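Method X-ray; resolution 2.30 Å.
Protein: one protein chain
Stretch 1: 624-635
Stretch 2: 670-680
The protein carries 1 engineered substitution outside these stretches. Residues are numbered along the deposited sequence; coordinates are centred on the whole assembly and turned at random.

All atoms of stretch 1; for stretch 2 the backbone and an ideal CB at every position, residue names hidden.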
ATOM      1  N   LYS A 624     -14.185  41.746 -27.775  1.00 58.13           N
ATOM      2  CA  LYS A 624     -15.221  42.307 -26.892  1.00 58.39           C
ATOM      3  C   LYS A 624     -14.806  42.336 -25.425  1.00 58.24           C
ATOM      4  O   LYS A 624     -14.959  43.359 -24.742  1.00 58.59           O
ATOM      5  CB  LYS A 624     -16.514  41.493 -26.985  1.00 58.73           C
ATOM      6  CG  LYS A 624     -17.592  42.048 -27.876  1.00 58.96           C
ATOM      7  CD  LYS A 624     -18.891  41.266 -27.676  1.00 60.51           C
ATOM      8  CE  LYS A 624     -19.978  42.118 -27.006  1.00 63.18           C
ATOM      9  NZ  LYS A 624     -19.889  42.169 -25.507  1.00 64.45           N
ATOM     10  N   ARG A 625     -14.354  41.186 -24.928  1.00 57.79           N
ATOM     11  CA  ARG A 625     -13.770  41.098 -23.607  1.00 57.31           C
ATOM     12  C   ARG A 625     -12.341  41.577 -23.743  1.00 57.67           C
ATOM     13  O   ARG A 625     -11.779  41.569 -24.832  1.00 58.04           O
ATOM     14  CB  ARG A 625     -13.771  39.662 -23.118  1.00 57.10           C
ATOM     15  CG  ARG A 625     -15.137  39.031 -22.879  1.00 56.38           C
ATOM     16  CD  ARG A 625     -15.458  38.042 -23.981  1.00 53.93           C
ATOM     17  NE  ARG A 625     -15.826  36.697 -23.510  1.00 50.94           N
ATOM     18  CZ  ARG A 625     -17.058  36.314 -23.175  1.00 50.59           C
ATOM     19  NH1 ARG A 625     -18.073  37.178 -23.211  1.00 52.50           N
ATOM     20  NH2 ARG A 625     -17.280  35.065 -22.806  1.00 48.34           N
ATOM     21  N   GLY A 626     -11.723  41.992 -22.654  1.00 57.85           N
ATOM     22  CA  GLY A 626     -10.363  42.486 -22.777  1.00 58.29           C
ATOM     23  C   GLY A 626      -9.373  41.345 -22.695  1.00 58.44           C
ATOM     24  O   GLY A 626      -8.585  41.305 -21.743  1.00 58.78           O
ATOM     25  N   TYR A 627      -9.435  40.411 -23.658  1.00 58.13           N
ATOM     26  CA  TYR A 627      -8.545  39.220 -23.682  1.00 58.37           C
ATOM     27  C   TYR A 627      -7.361  39.475 -24.603  1.00 58.49           C
ATOM     28  O   TYR A 627      -7.522  40.045 -25.704  1.00 59.49           O
ATOM     29  CB  TYR A 627      -9.226  37.948 -24.225  1.00 57.99           C
ATOM     30  CG  TYR A 627     -10.379  37.328 -23.455  1.00 57.24           C
ATOM     31  CD1 TYR A 627     -10.718  37.735 -22.172  1.00 56.11           C
ATOM     32  CD2 TYR A 627     -11.116  36.288 -24.030  1.00 57.10           C
ATOM     33  CE1 TYR A 627     -11.785  37.136 -21.491  1.00 57.94           C
ATOM     34  CE2 TYR A 627     -12.175  35.690 -23.367  1.00 56.92           C
ATOM     35  CZ  TYR A 627     -12.502  36.105 -22.096  1.00 57.64           C
ATOM     36  OH  TYR A 627     -13.556  35.497 -21.436  1.00 57.51           O
ATOM     37  N   ASN A 628      -6.181  39.079 -24.152  1.00 57.63           N
ATOM     38  CA  ASN A 628      -5.046  38.978 -25.035  1.00 57.38           C
ATOM     39  C   ASN A 628      -4.709  37.497 -25.191  1.00 56.92           C
ATOM     40  O   ASN A 628      -5.423  36.643 -24.650  1.00 56.12           O
ATOM     41  CB  ASN A 628      -3.865  39.800 -24.515  1.00 57.99           C
ATOM     42  CG  ASN A 628      -3.348  39.314 -23.184  1.00 59.24           C
ATOM     43  OD1 ASN A 628      -4.015  39.449 -22.153  1.00 59.36           O
ATOM     44  ND2 ASN A 628      -2.130  38.753 -23.196  1.00 61.82           N
ATOM     45  N   ALA A 629      -3.646  37.204 -25.943  1.00 56.28           N
ATOM     46  CA  ALA A 629      -3.235  35.840 -26.250  1.00 55.45           C
ATOM     47  C   ALA A 629      -2.913  35.085 -24.970  1.00 55.47           C
ATOM     48  O   ALA A 629      -2.991  33.855 -24.935  1.00 56.09           O
ATOM     49  CB  ALA A 629      -2.034  35.848 -27.190  1.00 54.69           C
ATOM     50  N   GLY A 630      -2.534  35.830 -23.936  1.00 55.28           N
ATOM     51  CA  GLY A 630      -2.281  35.294 -22.598  1.00 55.66           C
ATOM     52  C   GLY A 630      -3.447  34.543 -21.969  1.00 55.31           C
ATOM     53  O   GLY A 630      -3.239  33.548 -21.296  1.00 57.35           O
ATOM     54  N   ARG A 631      -4.671  34.995 -22.191  1.00 54.67           N
ATOM     55  CA  ARG A 631      -5.866  34.256 -21.791  1.00 53.88           C
ATOM     56  C   ARG A 631      -5.841  32.780 -22.251  1.00 54.38           C
ATOM     57  O   ARG A 631      -6.506  31.939 -21.677  1.00 54.03           O
ATOM     58  CB  ARG A 631      -7.101  34.966 -22.365  1.00 53.56           C
ATOM     59  CG  ARG A 631      -8.457  34.402 -21.971  1.00 51.45           C
ATOM     60  CD  ARG A 631      -8.803  34.800 -20.539  1.00 51.59           C
ATOM     61  NE  ARG A 631      -9.915  34.015 -20.004  1.00 48.39           N
ATOM     62  CZ  ARG A 631     -10.685  34.398 -19.005  1.00 49.27           C
ATOM     63  NH1 ARG A 631     -10.487  35.568 -18.405  1.00 48.62           N
ATOM     64  NH2 ARG A 631     -11.675  33.613 -18.617  1.00 51.44           N
ATOM     65  N   PHE A 632      -5.085  32.476 -23.307  1.00 54.86           N
ATOM     66  CA  PHE A 632      -5.191  31.174 -23.956  1.00 54.68           C
ATOM     67  C   PHE A 632      -3.965  30.322 -23.656  1.00 54.83           C
ATOM     68  O   PHE A 632      -3.787  29.244 -24.220  1.00 55.26           O
ATOM     69  CB  PHE A 632      -5.489  31.324 -25.463  1.00 54.72           C
ATOM     70  CG  PHE A 632      -6.743  32.125 -25.760  1.00 54.80           C
ATOM     71  CD1 PHE A 632      -7.996  31.517 -25.760  1.00 54.67           C
ATOM     72  CD2 PHE A 632      -6.671  33.487 -26.019  1.00 54.90           C
ATOM     73  CE1 PHE A 632      -9.170  32.262 -26.006  1.00 55.15           C
ATOM     74  CE2 PHE A 632      -7.843  34.248 -26.265  1.00 54.41           C
ATOM     75  CZ  PHE A 632      -9.091  33.627 -26.275  1.00 53.15           C
ATOM     76  N   SER A 633      -3.129  30.817 -22.748  1.00 54.58           N
ATOM     77  CA  SER A 633      -2.034  30.048 -22.207  1.00 54.72           C
ATOM     78  C   SER A 633      -2.541  29.213 -21.029  1.00 54.45           C
ATOM     79  O   SER A 633      -3.373  29.671 -20.244  1.00 54.61           O
ATOM     80  CB  SER A 633      -0.921  30.992 -21.731  1.00 55.31           C
ATOM     81  OG  SER A 633       0.302  30.294 -21.526  1.00 56.16           O
ATOM     82  N   PHE A 634      -2.064  27.983 -20.905  1.00 53.96           N
ATOM     83  CA  PHE A 634      -2.308  27.226 -19.674  1.00 53.41           C
ATOM     84  C   PHE A 634      -1.075  27.292 -18.781  1.00 53.79           C
ATOM     85  O   PHE A 634      -0.987  26.554 -17.815  1.00 54.17           O
ATOM     86  CB  PHE A 634      -2.696  25.771 -19.972  1.00 53.41           C
ATOM     87  CG  PHE A 634      -1.745  25.067 -20.892  1.00 52.71           C
ATOM     88  CD1 PHE A 634      -0.582  24.479 -20.398  1.00 52.05           C
ATOM     89  CD2 PHE A 634      -1.998  25.005 -22.255  1.00 52.85           C
ATOM     90  CE1 PHE A 634       0.305  23.870 -21.244  1.00 52.24           C
ATOM     91  CE2 PHE A 634      -1.113  24.394 -23.106  1.00 52.12           C
ATOM     92  CZ  PHE A 634       0.026  23.821 -22.613  1.00 53.32           C
ATOM     93  N   ASN A 635      -0.121  28.172 -19.101  1.00 53.91           N
ATOM     94  CA  ASN A 635       1.071  28.361 -18.253  1.00 54.26           C
ATOM     95  C   ASN A 635       1.044  29.656 -17.487  1.00 54.33           C
ATOM     96  O   ASN A 635       1.944  29.973 -16.710  1.00 54.83           O
ATOM     97  CB  ASN A 635       2.365  28.183 -19.042  1.00 53.93           C
ATOM     98  CG  ASN A 635       2.510  26.787 -19.534  1.00 54.72           C
ATOM     99  OD1 ASN A 635       2.143  25.862 -18.831  1.00 56.29           O
ATOM    100  ND2 ASN A 635       2.989  26.614 -20.756  1.00 55.11           N
ATOM    101  N   UNK A 670      -9.635  19.563 -20.165  1.00 56.63           N
ATOM    102  CA  UNK A 670      -9.612  20.652 -21.147  1.00 56.62           C
ATOM    103  C   UNK A 670      -8.501  21.649 -20.863  1.00 56.94           C
ATOM    104  O   UNK A 670      -7.899  22.157 -21.806  1.00 57.44           O
ATOM    105  CB  UNK A 670     -10.960  21.376 -21.167  1.00 56.62           C
ATOM    106  N   UNK A 671      -8.194  21.863 -19.579  1.00 57.08           N
ATOM    107  CA  UNK A 671      -7.109  22.756 -19.085  1.00 57.17           C
ATOM    108  C   UNK A 671      -7.516  24.232 -18.899  1.00 57.33           C
ATOM    109  O   UNK A 671      -6.690  25.048 -18.456  1.00 57.53           O
ATOM    110  CB  UNK A 671      -5.932  22.699 -20.061  1.00 57.17           C
ATOM    111  N   UNK A 672      -8.763  24.573 -19.238  1.00 56.85           N
ATOM    112  CA  UNK A 672      -9.219  25.967 -19.232  1.00 56.48           C
ATOM    113  C   UNK A 672     -10.522  26.119 -18.492  1.00 56.71           C
ATOM    114  O   UNK A 672     -11.278  25.149 -18.377  1.00 57.31           O
ATOM    115  CB  UNK A 672      -9.376  26.490 -20.661  1.00 56.48           C
ATOM    116  N   UNK A 673     -10.793  27.324 -17.982  1.00 56.26           N
ATOM    117  CA  UNK A 673     -12.105  27.604 -17.392  1.00 55.88           C
ATOM    118  C   UNK A 673     -13.171  27.656 -18.486  1.00 56.35           C
ATOM    119  O   UNK A 673     -12.835  27.602 -19.665  1.00 56.81           O
ATOM    120  CB  UNK A 673     -12.078  28.919 -16.611  1.00 55.88           C
ATOM    121  N   UNK A 674     -14.442  27.706 -18.094  1.00 56.80           N
ATOM    122  CA  UNK A 674     -15.568  27.594 -19.018  1.00 57.17           C
ATOM    123  C   UNK A 674     -15.711  28.824 -19.891  1.00 57.47           C
ATOM    124  O   UNK A 674     -16.164  28.741 -21.023  1.00 57.84           O
ATOM    125  CB  UNK A 674     -16.867  27.358 -18.244  1.00 57.17           C
ATOM    126  N   UNK A 675     -15.350  29.973 -19.341  1.00 58.11           N
ATOM    127  CA  UNK A 675     -15.509  31.249 -20.022  1.00 58.37           C
ATOM    128  C   UNK A 675     -14.508  31.392 -21.170  1.00 57.94           C
ATOM    129  O   UNK A 675     -14.808  32.006 -22.189  1.00 57.79           O
ATOM    130  CB  UNK A 675     -15.343  32.401 -19.029  1.00 58.37           C
ATOM    131  N   UNK A 676     -13.331  30.790 -21.006  1.00 57.72           N
ATOM    132  CA  UNK A 676     -12.311  30.773 -22.057  1.00 57.24           C
ATOM    133  C   UNK A 676     -12.729  29.879 -23.239  1.00 56.92           C
ATOM    134  O   UNK A 676     -12.337  30.132 -24.372  1.00 56.66           O
ATOM    135  CB  UNK A 676     -10.977  30.291 -21.483  1.00 57.24           C
ATOM    136  N   UNK A 677     -13.560  28.867 -22.976  1.00 56.44           N
ATOM    137  CA  UNK A 677     -13.898  27.858 -23.991  1.00 56.50           C
ATOM    138  C   UNK A 677     -15.116  28.262 -24.820  1.00 56.43           C
ATOM    139  O   UNK A 677     -15.477  27.587 -25.797  1.00 55.84           O
ATOM    140  CB  UNK A 677     -14.158  26.507 -23.322  1.00 56.50           C
ATOM    141  N   UNK A 678     -15.741  29.362 -24.411  1.00 56.28           N
ATOM    142  CA  UNK A 678     -16.825  30.004 -25.166  1.00 56.54           C
ATOM    143  C   UNK A 678     -16.340  30.724 -26.426  1.00 55.96           C
ATOM    144  O   UNK A 678     -17.155  31.050 -27.302  1.00 56.47           O
ATOM    145  CB  UNK A 678     -17.558  31.001 -24.266  1.00 56.54           C
ATOM    146  N   UNK A 679     -15.032  30.987 -26.500  1.00 54.93           N
ATOM    147  CA  UNK A 679     -14.405  31.676 -27.640  1.00 54.10           C
ATOM    148  C   UNK A 679     -13.963  30.666 -28.697  1.00 54.10           C
ATOM    149  O   UNK A 679     -13.207  29.730 -28.399  1.00 53.20           O
ATOM    150  CB  UNK A 679     -13.209  32.509 -27.176  1.00 54.10           C
ATOM    151  N   UNK A 680     -14.429  30.862 -29.933  1.00 53.91           N
ATOM    152  CA  UNK A 680     -14.080  29.954 -31.025  1.00 54.15           C
ATOM    153  C   UNK A 680     -13.409  30.625 -32.228  1.00 53.98           C
ATOM    154  O   UNK A 680     -13.917  31.611 -32.788  1.00 55.24           O
ATOM    155  CB  UNK A 680     -15.345  29.237 -31.500  1.00 54.15           C
TER

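Position 670 has nothing of stretch 1 within 5.5 Å of its ideal CB, so this contact sets no preference; it is Thr670.

Position 671 has a positive phi (87°), which favours glycine or asparagine, yet its CB points toward stretch 1 and sits 4.5 Å from Phe634 CB. A long side chain could run across the phenyl face, whether aliphatic, aromatic or cationic. The residue is Arg671: its CD lies 4.1 Å from the centroid of the Phe634 ring as a CH-pi contact, and its CZ lies 4.6 Å from the same centroid as a cation-pi contact.

At 672 the backbone is extended and CB points sideways. What stretch 1 offers lies further out: the carbonyl of Phe632 and the edge of Phe634. A long side chain ending in a donor would suit, and Tyr672 supplies it. Its OH donates to Phe632 O at 2.8 Å, while Tyr672 CZ packs 4.1 Å from Phe634 CD2.

Position 673 precedes a run of helical backbone angles, and its ideal CB is 5.1 Å from Arg631 NH2. Asp or Asn could reach Arg631 and also accept from the backbone that follows; Ser or Thr could do the latter but would fall short of Arg631. Asn673 does both: OD1 accepts from the backbone N of 676 and, weakly, from Arg631 NH2, with Asn673 OD1 3.3 Å from Arg631 NH2.

Position 674 points away, leaving the choice free; it is Ala674.

Position 675 points toward a cluster of donors, its ideal CB 3.9 Å from Arg631 NH2 and 4.3 Å from Tyr627 OH. An acid is the natural answer, with Gln possible. Extended Glu675 accepts from Tyr627 OH through OE2 at 2.8 Å. That oxygen also forms a long salt bridge, 3.9 Å from Arg631 NH2, but lies well out of the guanidinium plane, so only charge acts there.

Position 676 puts its ideal CB 4.1 Å from Arg631 NE and 5.3 Å from Phe632 CE1, inviting a short side chain both polar and apolar. Thr676 fits: OG1 accepts from Arg631 NE at 3.0 Å, and CG2 rests 3.9 Å from Phe632 CD1.

Position 678 points toward Arg625, whose NH2 is 4.3 Å from the ideal CB; Asp, Glu or a neutral acceptor would suit. Glu678 forms a salt bridge, OE2 to Arg625 NH2 at 3.1 Å, whose hydrogen bond is weak.

Position 679 points between two rings, calling for a compact aliphatic. Val679 packs against both, its CG2 3.7 Å from Tyr627 CE2 and its CG1 4.1 Å from Phe632 CZ.

Positions 677 and 680 point away, so stretch 1 sets no preference; they are Leu677 and Glu680.

Stretch 2 670-680: TRYNAETLEVE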
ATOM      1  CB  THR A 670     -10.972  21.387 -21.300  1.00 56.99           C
ATOM      2  OG1 THR A 670     -11.248  22.201 -20.143  1.00 56.80           O
ATOM      3  CG2 THR A 670     -12.124  20.375 -21.538  1.00 56.14           C
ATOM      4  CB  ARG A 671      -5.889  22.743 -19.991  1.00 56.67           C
ATOM      5  CG  ARG A 671      -5.048  21.514 -20.060  1.00 59.01           C
ATOM      6  CD  ARG A 671      -3.846  21.788 -21.010  1.00 57.73           C
ATOM      7  NE  ARG A 671      -3.205  20.567 -21.506  1.00 60.47           N
ATOM      8  CZ  ARG A 671      -2.030  20.084 -21.085  1.00 59.74           C
ATOM      9  NH1 ARG A 671      -1.334  20.710 -20.147  1.00 60.30           N
ATOM     10  NH2 ARG A 671      -1.533  18.971 -21.621  1.00 59.03           N
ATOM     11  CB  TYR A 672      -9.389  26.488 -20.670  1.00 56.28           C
ATOM     12  CG  TYR A 672      -8.098  26.539 -21.463  1.00 55.86           C
ATOM     13  CD1 TYR A 672      -7.291  27.674 -21.443  1.00 53.64           C
ATOM     14  CD2 TYR A 672      -7.667  25.418 -22.228  1.00 57.30           C
ATOM     15  CE1 TYR A 672      -6.092  27.712 -22.174  1.00 54.95           C
ATOM     16  CE2 TYR A 672      -6.468  25.448 -22.964  1.00 54.55           C
ATOM     17  CZ  TYR A 672      -5.691  26.602 -22.924  1.00 55.17           C
ATOM     18  OH  TYR A 672      -4.525  26.655 -23.645  1.00 56.48           O
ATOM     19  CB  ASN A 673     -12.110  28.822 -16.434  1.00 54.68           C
ATOM     20  CG  ASN A 673     -11.785  30.133 -17.122  1.00 54.22           C
ATOM     21  OD1 ASN A 673     -12.133  30.351 -18.279  1.00 55.53           O
ATOM     22  ND2 ASN A 673     -11.132  31.024 -16.401  1.00 51.28           N
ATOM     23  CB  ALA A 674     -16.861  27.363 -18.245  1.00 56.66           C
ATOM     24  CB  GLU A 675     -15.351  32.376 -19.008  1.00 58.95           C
ATOM     25  CG  GLU A 675     -15.306  33.750 -19.600  1.00 62.30           C
ATOM     26  CD  GLU A 675     -15.124  34.800 -18.551  1.00 67.27           C
ATOM     27  OE1 GLU A 675     -15.361  34.480 -17.361  1.00 69.79           O
ATOM     28  OE2 GLU A 675     -14.761  35.944 -18.915  1.00 69.85           O
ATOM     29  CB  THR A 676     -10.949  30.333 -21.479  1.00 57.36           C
ATOM     30  OG1 THR A 676     -10.667  31.090 -20.295  1.00 56.70           O
ATOM     31  CG2 THR A 676      -9.848  30.539 -22.467  1.00 57.38           C
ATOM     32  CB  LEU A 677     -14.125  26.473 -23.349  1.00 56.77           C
ATOM     33  CG  LEU A 677     -13.018  25.825 -22.509  1.00 56.92           C
ATOM     34  CD1 LEU A 677     -13.628  24.815 -21.542  1.00 58.61           C
ATOM     35  CD2 LEU A 677     -11.987  25.159 -23.381  1.00 55.64           C
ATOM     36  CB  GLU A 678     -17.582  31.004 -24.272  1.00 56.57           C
ATOM     37  CG  GLU A 678     -18.377  30.367 -23.138  1.00 56.13           C
ATOM     38  CD  GLU A 678     -19.243  31.370 -22.403  1.00 57.86           C
ATOM     39  OE1 GLU A 678     -20.025  30.949 -21.506  1.00 59.08           O
ATOM     40  OE2 GLU A 678     -19.154  32.580 -22.721  1.00 59.99           O
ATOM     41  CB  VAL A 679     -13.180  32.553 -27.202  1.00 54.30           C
ATOM     42  CG1 VAL A 679     -12.601  33.337 -28.388  1.00 52.42           C
ATOM     43  CG2 VAL A 679     -13.556  33.498 -26.039  1.00 52.37           C
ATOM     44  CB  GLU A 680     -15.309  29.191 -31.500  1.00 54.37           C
ATOM     45  CG  GLU A 680     -15.981  28.322 -30.462  1.00 55.37           C
ATOM     46  CD  GLU A 680     -17.339  27.824 -30.945  1.00 56.01           C
ATOM     47  OE1 GLU A 680     -17.881  28.399 -31.900  1.00 56.57           O
ATOM     48  OE2 GLU A 680     -17.865  26.849 -30.379  1.00 57.23           O
TER
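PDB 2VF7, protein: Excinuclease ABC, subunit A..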